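Local coordinates for protein CymD (Pseudomonas putida, PDB 6Z34) that forms a FadL-family beta-barrel channel in the outer membrane, taking up monoaromatic hydrocarbons for biodegradation, probably by lateral diffusion, at residues A[49-57]-A[75-83]; A[195-205]-A[252-262]. All coordinates share one frame; numbering follows the deposited sequence.

Interaction 1: A[49-57]-A[75-83]; sequences GMDIITAEL and RNNGPYVAP
D51 and A82, and two residues on I53 and Y80, form the hydrogen-bonded pairs of an antiparallel ladder whose strands lie at 159°. Each pair exchanges two backbone bonds, among them A82 N to D51 O at 2.7 Å and I53 N to Y80 O at 2.7 Å. Before Y80 the partner chain is still a loop, and there the ladder fades to a weak bond from A55 N to N77 O at 3.4 Å. Side chains alternate between two faces. On one, the SD of M50 lies 4.1 Å from V81 CG1, the bend at chi3 (51°) turning the M50 methyl aside, while I52 and P83 share the same outer surface. The other face carries D51, I53, Y80 and A82. Here Y80, its CG beside the backbone N (chi1 -62°), brings CD2 to 3.5 Å from I53 O, which lies at the ring edge, and stretches back along its own loop so that OH donates to N76 O at 2.7 Å. A leucine in its place would probably leave the N76 carbonyl without that bond and the loop freer to move. D51 is buried, but S429 and Q14 each bind one of its carboxylate oxygens, and F4 packs on D51, I53 and A82. Such a division, apolar outside and polar groups satisfied within, fits a barrel wall with lipid outside and the N-terminal segment inside.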
loop_
_atom_site.group_PDB
_atom_site.type_symbol
_atom_site.label_atom_id
_atom_site.label_comp_id
_atom_site.label_asym_id
_atom_site.label_seq_id
_atom_site.Cartn_x
_atom_site.Cartn_y
_atom_site.Cartn_z
ATOM N N GLY A 49 -7.414 -6.892 12.911
ATOM C CA GLY A 49 -6.185 -7.565 12.545
ATOM C C GLY A 49 -5.083 -6.561 12.333
ATOM O O GLY A 49 -5.295 -5.344 12.396
ATOM N N MET A 50 -3.897 -7.096 12.054
ATOM C CA MET A 50 -2.754 -6.257 11.754
ATOM C C MET A 50 -1.753 -7.033 10.919
ATOM O O MET A 50 -1.710 -8.269 10.943
ATOM C CB MET A 50 -2.085 -5.764 13.029
ATOM C CG MET A 50 -1.551 -6.890 13.862
ATOM S SD MET A 50 -1.204 -6.272 15.501
ATOM C CE MET A 50 -2.758 -5.472 15.883
ATOM N N ASP A 51 -0.932 -6.273 10.196
ATOM C CA ASP A 51 0.250 -6.774 9.517
ATOM C C ASP A 51 1.480 -6.311 10.284
ATOM O O ASP A 51 1.545 -5.165 10.743
ATOM C CB ASP A 51 0.324 -6.271 8.071
ATOM C CG ASP A 51 -0.667 -6.971 7.145
ATOM O OD1 ASP A 51 -1.480 -7.795 7.628
ATOM O OD2 ASP A 51 -0.642 -6.680 5.930
ATOM N N ILE A 52 2.440 -7.215 10.429
ATOM C CA ILE A 52 3.685 -6.966 11.132
ATOM C C ILE A 52 4.793 -7.223 10.126
ATOM O O ILE A 52 5.077 -8.380 9.780
ATOM C CB ILE A 52 3.836 -7.862 12.367
ATOM C CG1 ILE A 52 2.520 -7.888 13.154
ATOM C CG2 ILE A 52 4.974 -7.381 13.215
ATOM C CD1 ILE A 52 2.651 -8.419 14.534
ATOM N N ILE A 53 5.400 -6.149 9.635
ATOM C CA ILE A 53 6.382 -6.215 8.567
ATOM C C ILE A 53 7.751 -5.937 9.164
ATOM O O ILE A 53 7.992 -4.845 9.690
ATOM C CB ILE A 53 6.063 -5.214 7.450
ATOM C CG1 ILE A 53 4.696 -5.529 6.852
ATOM C CG2 ILE A 53 7.181 -5.240 6.372
ATOM C CD1 ILE A 53 3.728 -4.365 6.873
ATOM N N THR A 54 8.640 -6.923 9.081
ATOM C CA THR A 54 10.055 -6.754 9.368
ATOM C C THR A 54 10.845 -6.949 8.080
ATOM O O THR A 54 10.596 -7.896 7.325
ATOM C CB THR A 54 10.525 -7.746 10.430
ATOM O OG1 THR A 54 10.128 -9.070 10.048
ATOM C CG2 THR A 54 9.911 -7.400 11.780
ATOM N N ALA A 55 11.791 -6.055 7.828
ATOM C CA ALA A 55 12.572 -6.100 6.606
ATOM C C ALA A 55 14.058 -6.143 6.929
ATOM O O ALA A 55 14.485 -5.813 8.038
ATOM C CB ALA A 55 12.263 -4.903 5.709
ATOM N N GLU A 56 14.840 -6.568 5.936
ATOM C CA GLU A 56 16.285 -6.689 6.059
ATOM C C GLU A 56 16.889 -6.410 4.693
ATOM O O GLU A 56 16.322 -6.793 3.669
ATOM C CB GLU A 56 16.709 -8.082 6.548
ATOM C CG GLU A 56 18.067 -8.549 6.020
ATOM C CD GLU A 56 18.231 -10.058 6.048
ATOM O OE1 GLU A 56 17.557 -10.724 6.867
ATOM O OE2 GLU A 56 19.038 -10.577 5.248
ATOM N N LEU A 57 18.038 -5.747 4.676
ATOM C CA LEU A 57 18.657 -5.381 3.413
ATOM C C LEU A 57 20.150 -5.642 3.500
ATOM O O LEU A 57 20.837 -5.052 4.335
ATOM C CB LEU A 57 18.358 -3.920 3.077
ATOM C CG LEU A 57 19.276 -3.160 2.145
ATOM C CD1 LEU A 57 19.358 -3.871 0.810
ATOM C CD2 LEU A 57 18.685 -1.777 1.962
ATOM N N ARG A 75 16.225 4.093 7.343
ATOM C CA ARG A 75 15.942 2.715 6.960
ATOM C C ARG A 75 15.927 1.790 8.177
ATOM O O ARG A 75 16.948 1.203 8.538
ATOM C CB ARG A 75 16.971 2.232 5.936
ATOM C CG ARG A 75 16.680 0.856 5.374
ATOM C CD ARG A 75 15.374 0.845 4.612
ATOM N NE ARG A 75 14.920 -0.516 4.357
ATOM C CZ ARG A 75 14.268 -1.267 5.237
ATOM N NH1 ARG A 75 13.978 -0.799 6.445
ATOM N NH2 ARG A 75 13.906 -2.490 4.901
ATOM N N ASN A 76 14.761 1.666 8.805
ATOM C CA ASN A 76 14.592 0.863 10.011
ATOM C C ASN A 76 14.077 -0.521 9.636
ATOM O O ASN A 76 13.038 -0.647 8.977
ATOM C CB ASN A 76 13.629 1.547 10.989
ATOM C CG ASN A 76 13.614 0.891 12.365
ATOM O OD1 ASN A 76 14.588 0.260 12.778
ATOM N ND2 ASN A 76 12.506 1.053 13.086
ATOM N N ASN A 77 14.813 -1.557 10.046
ATOM C CA ASN A 77 14.331 -2.920 9.869
ATOM C C ASN A 77 13.193 -3.248 10.822
ATOM O O ASN A 77 12.409 -4.163 10.540
ATOM C CB ASN A 77 15.476 -3.916 10.069
ATOM C CG ASN A 77 16.382 -3.550 11.228
ATOM O OD1 ASN A 77 15.967 -2.881 12.175
ATOM N ND2 ASN A 77 17.631 -3.997 11.160
ATOM N N GLY A 78 13.077 -2.496 11.920
ATOM C CA GLY A 78 12.219 -2.822 13.035
ATOM C C GLY A 78 10.780 -3.097 12.668
ATOM O O GLY A 78 10.305 -2.740 11.585
ATOM N N PRO A 79 10.057 -3.745 13.582
ATOM C CA PRO A 79 8.673 -4.141 13.299
ATOM C C PRO A 79 7.776 -2.974 12.925
ATOM O O PRO A 79 7.495 -2.107 13.757
ATOM C CB PRO A 79 8.220 -4.785 14.616
ATOM C CG PRO A 79 9.470 -5.245 15.258
ATOM C CD PRO A 79 10.502 -4.207 14.907
ATOM N N TYR A 80 7.333 -2.936 11.673
ATOM C CA TYR A 80 6.248 -2.056 11.273
ATOM C C TYR A 80 4.925 -2.778 11.493
ATOM O O TYR A 80 4.793 -3.968 11.196
ATOM C CB TYR A 80 6.399 -1.636 9.814
ATOM C CG TYR A 80 7.676 -0.862 9.568
ATOM C CD1 TYR A 80 7.787 0.466 9.954
ATOM C CD2 TYR A 80 8.778 -1.464 8.974
ATOM C CE1 TYR A 80 8.946 1.175 9.742
ATOM C CE2 TYR A 80 9.951 -0.757 8.758
ATOM C CZ TYR A 80 10.024 0.561 9.146
ATOM O OH TYR A 80 11.176 1.282 8.943
ATOM N N VAL A 81 3.957 -2.058 12.047
ATOM C CA VAL A 81 2.659 -2.604 12.397
ATOM C C VAL A 81 1.612 -1.827 11.621
ATOM O O VAL A 81 1.543 -0.596 11.729
ATOM C CB VAL A 81 2.393 -2.532 13.909
ATOM C CG1 VAL A 81 1.068 -3.126 14.218
ATOM C CG2 VAL A 81 3.449 -3.304 14.657
ATOM N N ALA A 82 0.799 -2.545 10.845
ATOM C CA ALA A 82 -0.286 -1.951 10.069
ATOM C C ALA A 82 -1.617 -2.553 10.499
ATOM O O ALA A 82 -1.921 -3.702 10.135
ATOM C CB ALA A 82 -0.057 -2.189 8.577
ATOM N N PRO A 83 -2.432 -1.838 11.276
ATOM C CA PRO A 83 -3.734 -2.378 11.697
ATOM C C PRO A 83 -4.790 -2.279 10.607
ATOM O O PRO A 83 -4.726 -1.438 9.704
ATOM C CB PRO A 83 -4.123 -1.498 12.889
ATOM C CG PRO A 83 -3.281 -0.243 12.753
ATOM C CD PRO A 83 -2.033 -0.640 12.040
#

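Interaction 2: A[195-205]-A[252-262]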
loop_
_atom_site.group_PDB
_atom_site.type_symbol
_atom_site.label_atom_id
_atom_site.label_comp_id
_atom_site.label_asym_id
_atom_site.label_seq_id
_atom_site.Cartn_x
_atom_site.Cartn_y
_atom_site.Cartn_z
ATOM N N VAL A 195 27.397 29.733 1.789
ATOM C CA VAL A 195 27.882 29.143 3.043
ATOM C C VAL A 195 29.310 28.643 2.834
ATOM O O VAL A 195 29.547 27.826 1.925
ATOM C CB VAL A 195 26.962 28.001 3.482
ATOM C CG1 VAL A 195 27.514 27.340 4.730
ATOM C CG2 VAL A 195 25.538 28.501 3.715
ATOM N N PRO A 196 30.287 29.087 3.629
ATOM C CA PRO A 196 31.677 28.674 3.387
ATOM C C PRO A 196 31.845 27.167 3.493
ATOM O O PRO A 196 31.296 26.523 4.394
ATOM C CB PRO A 196 32.466 29.400 4.486
ATOM C CG PRO A 196 31.556 30.459 4.993
ATOM C CD PRO A 196 30.170 29.935 4.823
ATOM N N GLU A 197 32.616 26.615 2.552
ATOM C CA GLU A 197 32.949 25.190 2.504
ATOM C C GLU A 197 31.700 24.313 2.437
ATOM O O GLU A 197 31.702 23.175 2.920
ATOM C CB GLU A 197 33.824 24.794 3.699
ATOM C CG GLU A 197 34.678 23.550 3.491
ATOM C CD GLU A 197 35.910 23.803 2.638
ATOM O OE1 GLU A 197 36.454 22.823 2.088
ATOM O OE2 GLU A 197 36.334 24.971 2.512
ATOM N N LEU A 198 30.616 24.823 1.853
ATOM C CA LEU A 198 29.356 24.085 1.898
ATOM C C LEU A 198 29.531 22.719 1.246
ATOM O O LEU A 198 30.057 22.607 0.135
ATOM C CB LEU A 198 28.232 24.851 1.197
ATOM C CG LEU A 198 27.016 23.940 0.962
ATOM C CD1 LEU A 198 26.409 23.558 2.318
ATOM C CD2 LEU A 198 25.968 24.545 0.029
ATOM N N SER A 199 29.099 21.680 1.951
ATOM C CA SER A 199 29.283 20.303 1.522
ATOM C C SER A 199 27.988 19.585 1.160
ATOM O O SER A 199 27.986 18.751 0.252
ATOM C CB SER A 199 30.008 19.524 2.619
ATOM O OG SER A 199 29.644 18.157 2.560
ATOM N N ALA A 200 26.885 19.868 1.841
ATOM C CA ALA A 200 25.631 19.198 1.525
ATOM C C ALA A 200 24.483 19.943 2.180
ATOM O O ALA A 200 24.646 20.573 3.227
ATOM C CB ALA A 200 25.622 17.737 1.994
ATOM N N GLY A 201 23.323 19.860 1.543
ATOM C CA GLY A 201 22.072 20.269 2.150
ATOM C C GLY A 201 21.288 19.030 2.550
ATOM O O GLY A 201 21.254 18.044 1.818
ATOM N N TYR A 202 20.676 19.089 3.729
ATOM C CA TYR A 202 19.883 17.980 4.246
ATOM C C TYR A 202 18.460 18.457 4.501
ATOM O O TYR A 202 18.228 19.292 5.380
ATOM C CB TYR A 202 20.498 17.405 5.519
ATOM C CG TYR A 202 19.874 16.089 5.890
ATOM C CD1 TYR A 202 20.005 14.985 5.057
ATOM C CD2 TYR A 202 19.121 15.957 7.050
ATOM C CE1 TYR A 202 19.422 13.775 5.379
ATOM C CE2 TYR A 202 18.526 14.747 7.384
ATOM C CZ TYR A 202 18.681 13.661 6.544
ATOM O OH TYR A 202 18.102 12.455 6.862
ATOM N N LEU A 203 17.513 17.923 3.736
ATOM C CA LEU A 203 16.093 18.151 3.983
ATOM C C LEU A 203 15.561 17.048 4.884
ATOM O O LEU A 203 15.593 15.874 4.514
ATOM C CB LEU A 203 15.306 18.195 2.680
ATOM C CG LEU A 203 13.861 18.634 2.872
ATOM C CD1 LEU A 203 13.832 20.107 3.202
ATOM C CD2 LEU A 203 13.033 18.327 1.611
ATOM N N SER A 204 15.086 17.429 6.063
ATOM C CA SER A 204 14.607 16.510 7.083
ATOM C C SER A 204 13.155 16.849 7.381
ATOM O O SER A 204 12.829 18.017 7.615
ATOM C CB SER A 204 15.457 16.614 8.359
ATOM O OG SER A 204 14.942 15.783 9.382
ATOM N N ALA A 205 12.275 15.837 7.355
ATOM C CA ALA A 205 10.852 16.131 7.554
ATOM C C ALA A 205 10.231 14.893 8.201
ATOM O O ALA A 205 9.620 14.043 7.546
ATOM C CB ALA A 205 10.161 16.512 6.246
ATOM N N ASN A 252 5.929 20.420 7.972
ATOM C CA ASN A 252 7.136 21.101 8.418
ATOM C C ASN A 252 8.366 20.271 8.095
ATOM O O ASN A 252 8.309 19.040 8.023
ATOM C CB ASN A 252 7.109 21.370 9.926
ATOM C CG ASN A 252 5.947 22.220 10.327
ATOM O OD1 ASN A 252 5.520 23.096 9.574
ATOM N ND2 ASN A 252 5.409 21.965 11.511
ATOM N N ALA A 253 9.483 20.969 7.921
ATOM C CA ALA A 253 10.743 20.347 7.546
ATOM C C ALA A 253 11.875 21.260 7.970
ATOM O O ALA A 253 11.694 22.467 8.143
ATOM C CB ALA A 253 10.827 20.079 6.042
ATOM N N ASP A 254 13.046 20.660 8.136
ATOM C CA ASP A 254 14.285 21.387 8.374
ATOM C C ASP A 254 15.210 21.165 7.189
ATOM O O ASP A 254 15.334 20.041 6.698
ATOM C CB ASP A 254 14.972 20.928 9.664
ATOM C CG ASP A 254 14.187 21.288 10.904
ATOM O OD1 ASP A 254 13.744 22.454 11.011
ATOM O OD2 ASP A 254 14.003 20.399 11.765
ATOM N N LEU A 255 15.846 22.236 6.736
ATOM C CA LEU A 255 16.918 22.176 5.754
ATOM C C LEU A 255 18.196 22.580 6.464
ATOM O O LEU A 255 18.350 23.745 6.841
ATOM C CB LEU A 255 16.641 23.106 4.579
ATOM C CG LEU A 255 17.687 23.002 3.476
ATOM C CD1 LEU A 255 17.754 21.564 2.993
ATOM C CD2 LEU A 255 17.362 23.954 2.346
ATOM N N THR A 256 19.102 21.629 6.661
ATOM C CA THR A 256 20.378 21.904 7.301
ATOM C C THR A 256 21.465 22.044 6.239
ATOM O O THR A 256 21.619 21.169 5.380
ATOM C CB THR A 256 20.735 20.806 8.301
ATOM O OG1 THR A 256 19.629 20.595 9.182
ATOM C CG2 THR A 256 21.953 21.229 9.131
ATOM N N ALA A 257 22.189 23.161 6.285
ATOM C CA ALA A 257 23.384 23.348 5.475
ATOM C C ALA A 257 24.576 22.775 6.227
ATOM O O ALA A 257 24.821 23.146 7.377
ATOM C CB ALA A 257 23.607 24.831 5.181
ATOM N N VAL A 258 25.307 21.866 5.592
ATOM C CA VAL A 258 26.415 21.165 6.234
ATOM C C VAL A 258 27.728 21.771 5.756
ATOM O O VAL A 258 27.968 21.889 4.546
ATOM C CB VAL A 258 26.359 19.658 5.957
ATOM C CG1 VAL A 258 27.407 18.937 6.777
ATOM C CG2 VAL A 258 24.985 19.133 6.310
ATOM N N SER A 259 28.578 22.150 6.706
ATOM C CA SER A 259 29.873 22.741 6.397
ATOM C C SER A 259 30.865 22.354 7.481
ATOM O O SER A 259 30.536 22.390 8.673
ATOM C CB SER A 259 29.780 24.265 6.284
ATOM O OG SER A 259 31.062 24.869 6.437
ATOM N N ALA A 260 32.068 21.954 7.063
ATOM C CA ALA A 260 33.120 21.659 8.028
ATOM C C ALA A 260 33.536 22.906 8.790
ATOM O O ALA A 260 33.927 22.822 9.959
ATOM C CB ALA A 260 34.337 21.054 7.323
ATOM N N VAL A 261 33.459 24.064 8.146
ATOM C CA VAL A 261 33.909 25.314 8.742
ATOM C C VAL A 261 32.783 26.011 9.489
ATOM O O VAL A 261 32.961 26.456 10.623
ATOM C CB VAL A 261 34.497 26.208 7.636
ATOM C CG1 VAL A 261 34.395 27.671 8.020
ATOM C CG2 VAL A 261 35.926 25.802 7.357
ATOM N N ALA A 262 31.600 26.087 8.883
ATOM C CA ALA A 262 30.501 26.890 9.396
ATOM C C ALA A 262 29.494 26.088 10.218
ATOM O O ALA A 262 28.457 26.636 10.606
ATOM C CB ALA A 262 29.785 27.585 8.240
HETATM O O HOH W 1 17.698 19.397 8.141
#
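The peptide group joining Y202 to L203 has a methyl of L255 over one face, CD1 standing 3.5 Å from Y202 C. L255 reaches it by extending CG opposite its backbone N (chi1 -176°). Y202 O accepts from T256 N at 2.8 Å, the donor tilted 20° from the carbonyl plane, and from a water well above that plane on the face away from L255 CD1; this water also lies 2.5 Å from T256 OG1. The Y202 ring turns away from T256 to rest on L169 and L128, and its OH bonds E129 O. These pairs belong to the long antiparallel hairpin of strands 198-229 and 234-259 in the FadL-type barrel. The ladder continues through S204 and D254 on one side; on the other it is broken by a classic beta bulge, in which S199 and A200 both face V258. S199 N gives V258 O a nearly straight bond of 2.8 Å (168°). On the face carrying L203 and L255, L203 CD1 meets A253 CB at 4.1 Å; there too, nearer the bulge, L198 and A257 pack against L192 of helix 188-193. Beyond the bulge a type II turn from V195 to L198 presents P196 O to the S259 hydroxyl, which donates at 2.6 Å. That same OG accepts from A262 N at 2.8 Å in an ST motif, so one buried hydroxyl ties the turn to the chain leaving the strand.

Overall arrangement
Both contacts pair antiparallel strands of the barrel, and in each the strand directions lie at 159°, yet they show how one backbone ladder serves different surroundings. Their centres are 31 Å apart and their nearest atoms about 9 Å. Interaction 1 is mainly a surface contact nearer the centre of the molecule (its own centre about 13 Å from it, against about 32 Å for interaction 2), where strand 43-58 meets strand 80-91 and the ladder frays into a loop. Interaction 2, more buried, lies within one hairpin and adds a bulge, a bound water and a serine hydroxyl. Residue E129 stands between them: its carboxylate accepts from R75 N of 75-83, its backbone carbonyl from Y202 of 195-205.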